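NANS (YJHS), A 9-O-acetyl N-acetylneuraminic acid esterase (Escherichia coli O157:H7 EDL933, PDB 3PT5) probably hydrolyses the 9-O-acetyl group of 9-O-acetyl-N-acetylneuraminate, a host mucosal sialic acid on which the bacterium can grow. Local coordinates at residues H78-V83 against G105-I110; C187-E192 against D324-A329; A59-H62 against S67-F70; P116-P119 against G123-I126. All coordinates share one frame; numbering follows the deposited sequence.

Burial sets the chemistry of these four contacts in an SGNH hydrolase. Interactions 1, 2 and 4 are buried. Interaction 1 combines a backbone hydrogen bond with aliphatic packing, interaction 2 sets two sulfurs against a phenylalanine ring, and interaction 4 is a small methyl contact. Interaction 3 lies on the surface, about 19 Å from the chain centre, and relies on peptide groups and one cysteine. Helix 107-114 joins interaction 1 to both other buried contacts, Ala107 meeting Ile126 and Ile110 meeting Phe326. Interactions 2 and 4 reach the same sheet without touching each other. Interaction 3 meets interaction 1 through His81, which approaches His60 O.

Interaction 1: residues H78-V83 against G105-I110; sequences HCPHDV and GQALHI
Leu108 and His78 meet side chain to backbone, a useful example of how a loop can be packed by its main chain. Leaving the helix, Leu108 CB lies short of the loop and makes no close contact with it. CG follows, placed anti to the leucine's own nitrogen (chi1 173°), and itself stays back. The two methyls then part company: CD1 is carried off from residues 78-83, while the second torsion (chi2 61°) brings CD2 in over the backbone of His78, 3.8 Å from its N and 4.2 Å from its CA. The imidazole of His78 leads the other way and gives its NE2 to the carbonyl oxygen of Tyr101.

Beside this methyl contact lies the polar link. Gly105 N donates to His78 O over 2.8 Å in a fairly straight bond, 159° at the hydrogen. A second apolar contact completes the junction, with Pro80 CG resting 4.2 Å from Ala107 CB on helix 107-114. Both residues also touch strand 122-130, Pro80 through Pro128 and Ala107 through Ile126, which places the junction against the central sheet. Further along the loop, Asp82 OD1 takes a hydrogen bond from Cys130 N near the end of that strand.

A buried carbonyl and a buried amide thus satisfy each other, and beside the pair Leu108 packs on the His78 backbone and Pro80 on Ala107. The loop's attachment to the helix approach therefore rests on peptide hydrogen bonding and shape, and no charged side chain takes part in it.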
# COMPACT_ATOMS: atom_id res chain seq x y z
N HIS A 78 5.27 -0.40 -10.35
CA HIS A 78 4.45 -1.51 -9.82
C HIS A 78 4.95 -2.10 -8.51
O HIS A 78 4.20 -2.78 -7.80
CB HIS A 78 4.34 -2.61 -10.86
CG HIS A 78 5.65 -3.23 -11.20
ND1 HIS A 78 6.48 -2.71 -12.18
CD2 HIS A 78 6.31 -4.29 -10.67
CE1 HIS A 78 7.58 -3.44 -12.24
NE2 HIS A 78 7.51 -4.39 -11.33
N CYS A 79 6.22 -1.82 -8.16
CA CYS A 79 6.80 -2.38 -6.94
C CYS A 79 7.42 -1.27 -6.11
O CYS A 79 8.60 -0.97 -6.28
CB CYS A 79 7.83 -3.46 -7.30
SG CYS A 79 8.30 -4.47 -5.90
N PRO A 80 6.61 -0.60 -5.26
CA PRO A 80 7.03 0.65 -4.62
C PRO A 80 8.07 0.51 -3.50
O PRO A 80 8.44 -0.58 -3.08
CB PRO A 80 5.71 1.19 -4.01
CG PRO A 80 4.62 0.55 -4.80
CD PRO A 80 5.17 -0.84 -5.06
N HIS A 81 8.49 1.68 -3.01
CA HIS A 81 9.50 1.84 -2.00
C HIS A 81 8.96 1.71 -0.58
O HIS A 81 9.17 2.55 0.28
CB HIS A 81 10.20 3.17 -2.22
CG HIS A 81 11.29 3.12 -3.25
ND1 HIS A 81 11.14 2.53 -4.49
CD2 HIS A 81 12.56 3.57 -3.20
CE1 HIS A 81 12.28 2.63 -5.16
NE2 HIS A 81 13.15 3.27 -4.40
N ASP A 82 8.25 0.62 -0.34
CA ASP A 82 7.78 0.32 1.02
C ASP A 82 8.95 -0.07 1.92
O ASP A 82 10.08 -0.26 1.44
CB ASP A 82 6.69 -0.74 0.93
CG ASP A 82 5.37 -0.18 0.32
OD1 ASP A 82 4.76 0.70 0.97
OD2 ASP A 82 4.94 -0.60 -0.79
N VAL A 83 8.69 -0.20 3.22
CA VAL A 83 9.73 -0.55 4.18
C VAL A 83 10.34 -1.90 3.84
O VAL A 83 11.57 -2.11 3.97
CB VAL A 83 9.15 -0.59 5.61
CG1 VAL A 83 10.24 -0.86 6.63
CG2 VAL A 83 8.42 0.71 5.92
N GLY A 105 2.12 -4.26 -6.73
CA GLY A 105 1.28 -3.59 -5.73
C GLY A 105 0.33 -2.62 -6.41
O GLY A 105 0.65 -2.11 -7.49
N GLN A 106 -0.79 -2.31 -5.75
CA GLN A 106 -1.84 -1.47 -6.31
C GLN A 106 -1.61 0.03 -6.23
O GLN A 106 -2.44 0.77 -6.75
CB GLN A 106 -3.21 -1.75 -5.65
CG GLN A 106 -3.27 -1.45 -4.13
CD GLN A 106 -2.93 -2.68 -3.27
OE1 GLN A 106 -2.24 -3.59 -3.73
NE2 GLN A 106 -3.42 -2.70 -2.03
N ALA A 107 -0.55 0.52 -5.56
CA ALA A 107 -0.42 1.99 -5.38
C ALA A 107 -0.39 2.68 -6.76
O ALA A 107 -1.02 3.73 -6.97
CB ALA A 107 0.83 2.33 -4.60
N LEU A 108 0.34 2.08 -7.71
CA LEU A 108 0.46 2.67 -9.04
C LEU A 108 -0.91 2.81 -9.72
O LEU A 108 -1.19 3.82 -10.37
CB LEU A 108 1.40 1.85 -9.92
CG LEU A 108 1.50 2.26 -11.40
CD1 LEU A 108 2.02 3.71 -11.52
CD2 LEU A 108 2.44 1.31 -12.14
N HIS A 109 -1.75 1.79 -9.57
CA HIS A 109 -3.05 1.73 -10.23
C HIS A 109 -4.07 2.64 -9.61
O HIS A 109 -4.89 3.21 -10.33
CB HIS A 109 -3.50 0.28 -10.24
CG HIS A 109 -2.43 -0.63 -10.71
ND1 HIS A 109 -1.61 -1.32 -9.85
CD2 HIS A 109 -1.93 -0.84 -11.96
CE1 HIS A 109 -0.70 -1.98 -10.55
NE2 HIS A 109 -0.87 -1.71 -11.83
N ILE A 110 -3.96 2.81 -8.29
CA ILE A 110 -4.76 3.85 -7.60
C ILE A 110 -4.40 5.22 -8.17
O ILE A 110 -5.27 5.94 -8.66
CB ILE A 110 -4.59 3.78 -6.09
CG1 ILE A 110 -5.20 2.47 -5.62
CG2 ILE A 110 -5.26 5.00 -5.42
CD1 ILE A 110 -4.83 2.09 -4.16

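Interaction 2: residues C187-E192 against D324-A329; sequences CWMQGE and DRFVEA
Cys187 opens the contact by setting its sulfur obliquely to the ring of Phe326, SG lying 3.8 Å from CD2, its direction from the ring centroid 45° off the normal. Its CB backs this up, 4.0 Å from CE2. Trp188 points to the other side of the strand, where its indole meets Phe207 of helix 203-218 and Trp157. Met189 returns to the phenylalanine and works on a different part of it: SD sits at the ring edge, near the ring plane, 3.6 Å from CE1, while CG lies 3.9 Å from CZ. A bend at the last torsion (chi3 70°) turns the methyl aside after the sulfur has met the ring. The Phe326 ring is therefore bordered by a cysteine sulfur-aromatic and a Met-aromatic contact, and Ile110, Phe234 and Val268 add carbon around it. Beyond the strand, Gly191 N bonds to Gln29 OE1 and Glu192 OE2 to Asn31 ND2, tying the loop after this strand to the loop that follows strand 20-28. A central strand with helix 315-335 on one face and helix 203-218 on the other is the three-layer alpha/beta/alpha sandwich of SGNH hydrolases.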
# COMPACT_ATOMS: atom_id res chain seq x y z
N CYS A 187 -4.34 5.32 2.60
CA CYS A 187 -4.84 4.00 2.23
C CYS A 187 -4.14 3.00 3.13
O CYS A 187 -2.94 2.80 3.03
CB CYS A 187 -4.54 3.69 0.75
SG CYS A 187 -5.40 4.83 -0.35
N TRP A 188 -4.92 2.38 4.00
CA TRP A 188 -4.42 1.49 5.05
C TRP A 188 -4.97 0.09 4.79
O TRP A 188 -6.17 -0.05 4.72
CB TRP A 188 -5.00 1.99 6.37
CG TRP A 188 -4.68 1.16 7.55
CD1 TRP A 188 -5.54 0.31 8.19
CD2 TRP A 188 -3.42 1.06 8.25
NE1 TRP A 188 -4.89 -0.30 9.26
CE2 TRP A 188 -3.59 0.13 9.30
CE3 TRP A 188 -2.15 1.65 8.06
CZ2 TRP A 188 -2.56 -0.21 10.19
CZ3 TRP A 188 -1.11 1.30 8.95
CH2 TRP A 188 -1.34 0.39 10.00
N MET A 189 -4.10 -0.93 4.71
CA MET A 189 -4.58 -2.31 4.68
C MET A 189 -3.72 -3.07 5.62
O MET A 189 -2.56 -3.31 5.34
CB MET A 189 -4.50 -2.96 3.28
CG MET A 189 -5.50 -2.33 2.35
SD MET A 189 -5.45 -2.87 0.66
CE MET A 189 -6.06 -4.54 0.81
N GLN A 190 -4.31 -3.41 6.77
CA GLN A 190 -3.58 -4.08 7.83
C GLN A 190 -4.55 -4.79 8.75
O GLN A 190 -5.70 -4.37 8.92
CB GLN A 190 -2.81 -3.04 8.62
CG GLN A 190 -1.75 -3.61 9.54
CD GLN A 190 -2.32 -4.07 10.86
OE1 GLN A 190 -3.28 -3.50 11.35
NE2 GLN A 190 -1.71 -5.10 11.46
N GLY A 191 -4.08 -5.89 9.31
CA GLY A 191 -4.83 -6.62 10.33
C GLY A 191 -4.53 -8.09 10.34
O GLY A 191 -4.68 -8.75 11.38
N GLU A 192 -4.10 -8.60 9.19
CA GLU A 192 -3.98 -10.06 8.97
C GLU A 192 -3.22 -10.75 10.11
O GLU A 192 -3.70 -11.75 10.64
CB GLU A 192 -3.21 -10.32 7.69
CG GLU A 192 -4.04 -10.13 6.40
CD GLU A 192 -4.02 -8.71 5.86
OE1 GLU A 192 -3.47 -7.79 6.49
OE2 GLU A 192 -4.60 -8.51 4.74
N ASP A 324 -9.78 -0.04 -8.19
CA ASP A 324 -11.09 0.56 -8.50
C ASP A 324 -11.78 1.02 -7.24
O ASP A 324 -12.29 2.13 -7.18
CB ASP A 324 -12.01 -0.45 -9.20
CG ASP A 324 -11.67 -0.67 -10.64
OD1 ASP A 324 -10.91 0.12 -11.23
OD2 ASP A 324 -12.19 -1.67 -11.21
N ARG A 325 -11.79 0.16 -6.21
CA ARG A 325 -12.64 0.43 -5.04
C ARG A 325 -12.03 1.54 -4.19
O ARG A 325 -12.75 2.39 -3.64
CB ARG A 325 -12.87 -0.86 -4.24
CG ARG A 325 -13.80 -1.84 -4.92
CD ARG A 325 -15.26 -1.29 -4.94
NE ARG A 325 -15.99 -1.64 -3.72
CZ ARG A 325 -17.14 -1.09 -3.30
NH1 ARG A 325 -17.70 -0.08 -3.94
NH2 ARG A 325 -17.70 -1.53 -2.18
N PHE A 326 -10.70 1.56 -4.08
CA PHE A 326 -10.07 2.71 -3.39
C PHE A 326 -10.35 4.01 -4.09
O PHE A 326 -10.68 4.99 -3.42
CB PHE A 326 -8.56 2.53 -3.25
CG PHE A 326 -8.18 1.72 -2.04
CD1 PHE A 326 -7.84 0.37 -2.16
CD2 PHE A 326 -8.18 2.31 -0.77
CE1 PHE A 326 -7.53 -0.40 -1.04
CE2 PHE A 326 -7.86 1.54 0.36
CZ PHE A 326 -7.55 0.19 0.21
N VAL A 327 -10.18 4.04 -5.41
CA VAL A 327 -10.40 5.27 -6.16
C VAL A 327 -11.86 5.73 -6.03
O VAL A 327 -12.11 6.91 -5.84
CB VAL A 327 -9.92 5.15 -7.63
CG1 VAL A 327 -10.35 6.35 -8.47
CG2 VAL A 327 -8.37 4.96 -7.63
N GLU A 328 -12.81 4.80 -6.12
CA GLU A 328 -14.23 5.16 -5.91
C GLU A 328 -14.40 5.83 -4.52
O GLU A 328 -15.09 6.85 -4.38
CB GLU A 328 -15.11 3.92 -5.96
CG GLU A 328 -15.26 3.21 -7.30
CD GLU A 328 -15.83 1.79 -7.10
OE1 GLU A 328 -16.64 1.61 -6.15
OE2 GLU A 328 -15.44 0.86 -7.87
N ALA A 329 -13.79 5.24 -3.49
CA ALA A 329 -13.92 5.77 -2.13
C ALA A 329 -13.26 7.13 -1.93
O ALA A 329 -13.80 8.00 -1.22
CB ALA A 329 -13.43 4.75 -1.10

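Interaction 3: residues A59-H62 against S67-F70; sequences AHTH and SCHF
Ser67 meets both Ala59 and His60, and it does so mainly with its backbone. Its CA lies 3.4 Å from Ala59 O, at an angle suited to a CA-H...O contact, and its N lies 3.6 Å from His60 ND1, approaching that ring obliquely. The imidazole nitrogen has a weak hydrogen bond to Gly65 O in the loop between the two segments.

Cys68 follows and supplies the firm bond of the contact. Its N donates to Ala59 O over 3.1 Å, nearly straight at the hydrogen (163°), yet it approaches from above the carbonyl plane, 54° out of it, and so does not use a lone-pair direction. Together these contacts bridge His60 and Ser67 as a single beta bridge. They pinch the long loop connecting strands 52-55 and 73-75, which are antiparallel neighbours at one margin of the central sheet.

The cysteine side chain then turns inward across this bridge. With chi1 at 54°, SG stands between its own nitrogen and carbonyl carbon and comes over the peptide that joins His60 to Thr61: it is 3.4 Å from His60 C and 3.6 Å from Thr61 N. Thr61 CG2 lies alongside, 4.0 Å from Cys68 SG. Ala56, Ile74 and His81 are further neighbours of the thiol side chain, so that it reaches from the surface loop toward strand 73-75 and the buried His81, which probably hydrogen-bonds through NE2 to His60 O.

At His69 the segment leaves its partner, and the backbone N of this residue binds Asp72 OD2 on the way to strand 73-75.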
# COMPACT_ATOMS: atom_id res chain seq x y z
N ALA A 59 18.27 2.41 -2.14
CA ALA A 59 19.46 3.09 -2.63
C ALA A 59 19.40 3.33 -4.14
O ALA A 59 20.16 4.16 -4.69
CB ALA A 59 20.69 2.27 -2.22
N HIS A 60 18.51 2.63 -4.84
CA HIS A 60 18.28 2.86 -6.26
C HIS A 60 16.79 2.83 -6.50
O HIS A 60 16.05 2.34 -5.64
CB HIS A 60 19.00 1.83 -7.15
CG HIS A 60 20.48 1.85 -6.98
ND1 HIS A 60 21.33 2.57 -7.80
CD2 HIS A 60 21.26 1.29 -6.03
CE1 HIS A 60 22.57 2.43 -7.37
NE2 HIS A 60 22.56 1.67 -6.29
N THR A 61 16.35 3.39 -7.63
CA THR A 61 14.91 3.46 -7.87
C THR A 61 14.33 2.06 -8.06
O THR A 61 13.18 1.80 -7.66
CB THR A 61 14.56 4.35 -9.06
OG1 THR A 61 15.21 3.88 -10.24
CG2 THR A 61 15.00 5.76 -8.77
N HIS A 62 15.14 1.19 -8.64
CA HIS A 62 14.81 -0.21 -8.91
C HIS A 62 16.14 -0.91 -9.23
O HIS A 62 17.15 -0.22 -9.42
CB HIS A 62 13.80 -0.32 -10.07
CG HIS A 62 14.29 0.25 -11.37
ND1 HIS A 62 14.93 -0.50 -12.33
CD2 HIS A 62 14.17 1.50 -11.88
CE1 HIS A 62 15.20 0.26 -13.37
NE2 HIS A 62 14.78 1.49 -13.12
N SER A 67 20.63 5.92 -8.82
CA SER A 67 20.73 6.22 -7.39
C SER A 67 19.56 7.07 -6.97
O SER A 67 19.06 7.87 -7.74
CB SER A 67 21.99 7.06 -7.09
OG SER A 67 23.06 6.76 -7.97
N CYS A 68 19.13 6.90 -5.74
CA CYS A 68 18.23 7.87 -5.12
C CYS A 68 18.47 7.92 -3.63
O CYS A 68 19.07 6.99 -3.05
CB CYS A 68 16.77 7.55 -5.44
SG CYS A 68 16.28 5.83 -5.02
N HIS A 69 18.05 9.03 -3.04
CA HIS A 69 18.14 9.25 -1.60
C HIS A 69 16.77 9.09 -0.98
O HIS A 69 15.76 9.20 -1.68
CB HIS A 69 18.70 10.65 -1.30
N PHE A 70 16.75 8.86 0.32
CA PHE A 70 15.53 8.72 1.10
C PHE A 70 14.69 9.98 0.92
O PHE A 70 15.18 11.10 1.08
CB PHE A 70 15.90 8.55 2.58
CG PHE A 70 14.72 8.35 3.50
CD1 PHE A 70 14.00 7.15 3.51
CD2 PHE A 70 14.37 9.33 4.40
CE1 PHE A 70 12.92 6.95 4.39
CE2 PHE A 70 13.29 9.15 5.30
CZ PHE A 70 12.57 7.95 5.28

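Interaction 4: residues P116-P119 against G123-I126; sequences PFIP and GILI
Gly123 O is the polar atom that Ile118 meets, at 3.6 Å from the methyl CD1, and no hydrogen bond links the two segments. The contact belongs to a helix-to-strand connection of the alpha/beta sandwich: after helix 107-114 a short 3-10 segment ending at Phe117 and the four residues 118-121 bring the chain into strand 122-130. In that strand, backbone hydrogen bonds tie Gly123 to Tyr20 and Tyr22 on one neighbour, and Ile124 to Arg51 and Lys53 at the strand on its other side. The polar groups of the strand therefore find partners within the sheet, while Ile118 approaches it with carbon.

Ile118 delivers that carbon through its longer branch. CG1 is held between the residue's own nitrogen and carbonyl carbon (chi1 73°), and from there the branch runs fully extended (chi2 175°), carrying CD1 to the backbone of Gly123, where it also lies 3.8 Å from the carbonyl carbon. Gly123 is met through its peptide carbonyl.

The residues on either side of Ile118 lean elsewhere in the fold. Phe117 packs on Leu331 and Arg335 of helix 315-335, and Pro119 rests on Tyr20 and Tyr22 of strand 20-28. Ile124, for its part, packs against Ala111, Leu114 and Leu115, so this side chain lies between helix 107-114 and the incoming loop. At the closest point between the two isoleucines, methyl meets methyl: Ile118 CD1 is 3.9 Å from Ile124 CD1, with Ile124 CG1 just behind at 4.0 Å from that same Ile118 CD1.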
# COMPACT_ATOMS: atom_id res chain seq x y z
N PRO A 116 -6.82 11.24 -13.86
CA PRO A 116 -7.64 12.03 -14.80
C PRO A 116 -8.51 13.06 -14.12
O PRO A 116 -9.04 13.96 -14.78
CB PRO A 116 -8.53 10.97 -15.45
CG PRO A 116 -7.85 9.69 -15.25
CD PRO A 116 -7.10 9.79 -13.98
N PHE A 117 -8.65 12.96 -12.80
CA PHE A 117 -9.55 13.81 -12.05
C PHE A 117 -8.94 15.06 -11.41
O PHE A 117 -9.63 15.87 -10.78
CB PHE A 117 -10.25 12.95 -11.00
CG PHE A 117 -11.14 11.92 -11.60
CD1 PHE A 117 -12.43 12.25 -12.01
CD2 PHE A 117 -10.69 10.62 -11.77
CE1 PHE A 117 -13.26 11.28 -12.57
CE2 PHE A 117 -11.50 9.67 -12.30
CZ PHE A 117 -12.80 9.99 -12.71
N ILE A 118 -7.63 15.23 -11.60
CA ILE A 118 -6.92 16.36 -10.95
C ILE A 118 -6.41 17.35 -12.00
O ILE A 118 -6.39 17.04 -13.19
CB ILE A 118 -5.72 15.87 -10.07
CG1 ILE A 118 -4.57 15.39 -10.94
CG2 ILE A 118 -6.13 14.78 -9.05
CD1 ILE A 118 -3.33 15.02 -10.17
N PRO A 119 -6.02 18.59 -11.57
CA PRO A 119 -5.65 19.58 -12.58
C PRO A 119 -4.43 19.22 -13.43
O PRO A 119 -3.57 18.56 -12.95
CB PRO A 119 -5.37 20.83 -11.75
CG PRO A 119 -6.24 20.65 -10.54
CD PRO A 119 -6.12 19.18 -10.23
N GLY A 123 0.44 16.61 -10.04
CA GLY A 123 0.72 15.19 -10.16
C GLY A 123 0.19 14.48 -8.91
O GLY A 123 -0.44 15.09 -8.08
N ILE A 124 0.49 13.19 -8.81
CA ILE A 124 0.10 12.39 -7.67
C ILE A 124 1.41 11.90 -7.03
O ILE A 124 2.31 11.45 -7.76
CB ILE A 124 -0.74 11.13 -8.08
CG1 ILE A 124 -2.08 11.47 -8.79
CG2 ILE A 124 -0.96 10.23 -6.87
CD1 ILE A 124 -3.19 11.93 -7.86
N LEU A 125 1.50 12.01 -5.71
CA LEU A 125 2.69 11.63 -4.94
C LEU A 125 2.28 10.62 -3.91
O LEU A 125 1.57 10.93 -2.96
CB LEU A 125 3.35 12.83 -4.23
CG LEU A 125 4.59 12.54 -3.38
CD1 LEU A 125 5.69 11.88 -4.19
CD2 LEU A 125 5.09 13.80 -2.68
N ILE A 126 2.70 9.37 -4.11
CA ILE A 126 2.39 8.30 -3.15
C ILE A 126 3.50 8.24 -2.09
O ILE A 126 4.68 8.40 -2.42
CB ILE A 126 2.28 6.94 -3.89
CG1 ILE A 126 1.10 6.94 -4.88
CG2 ILE A 126 2.21 5.75 -2.94
CD1 ILE A 126 -0.22 7.47 -4.39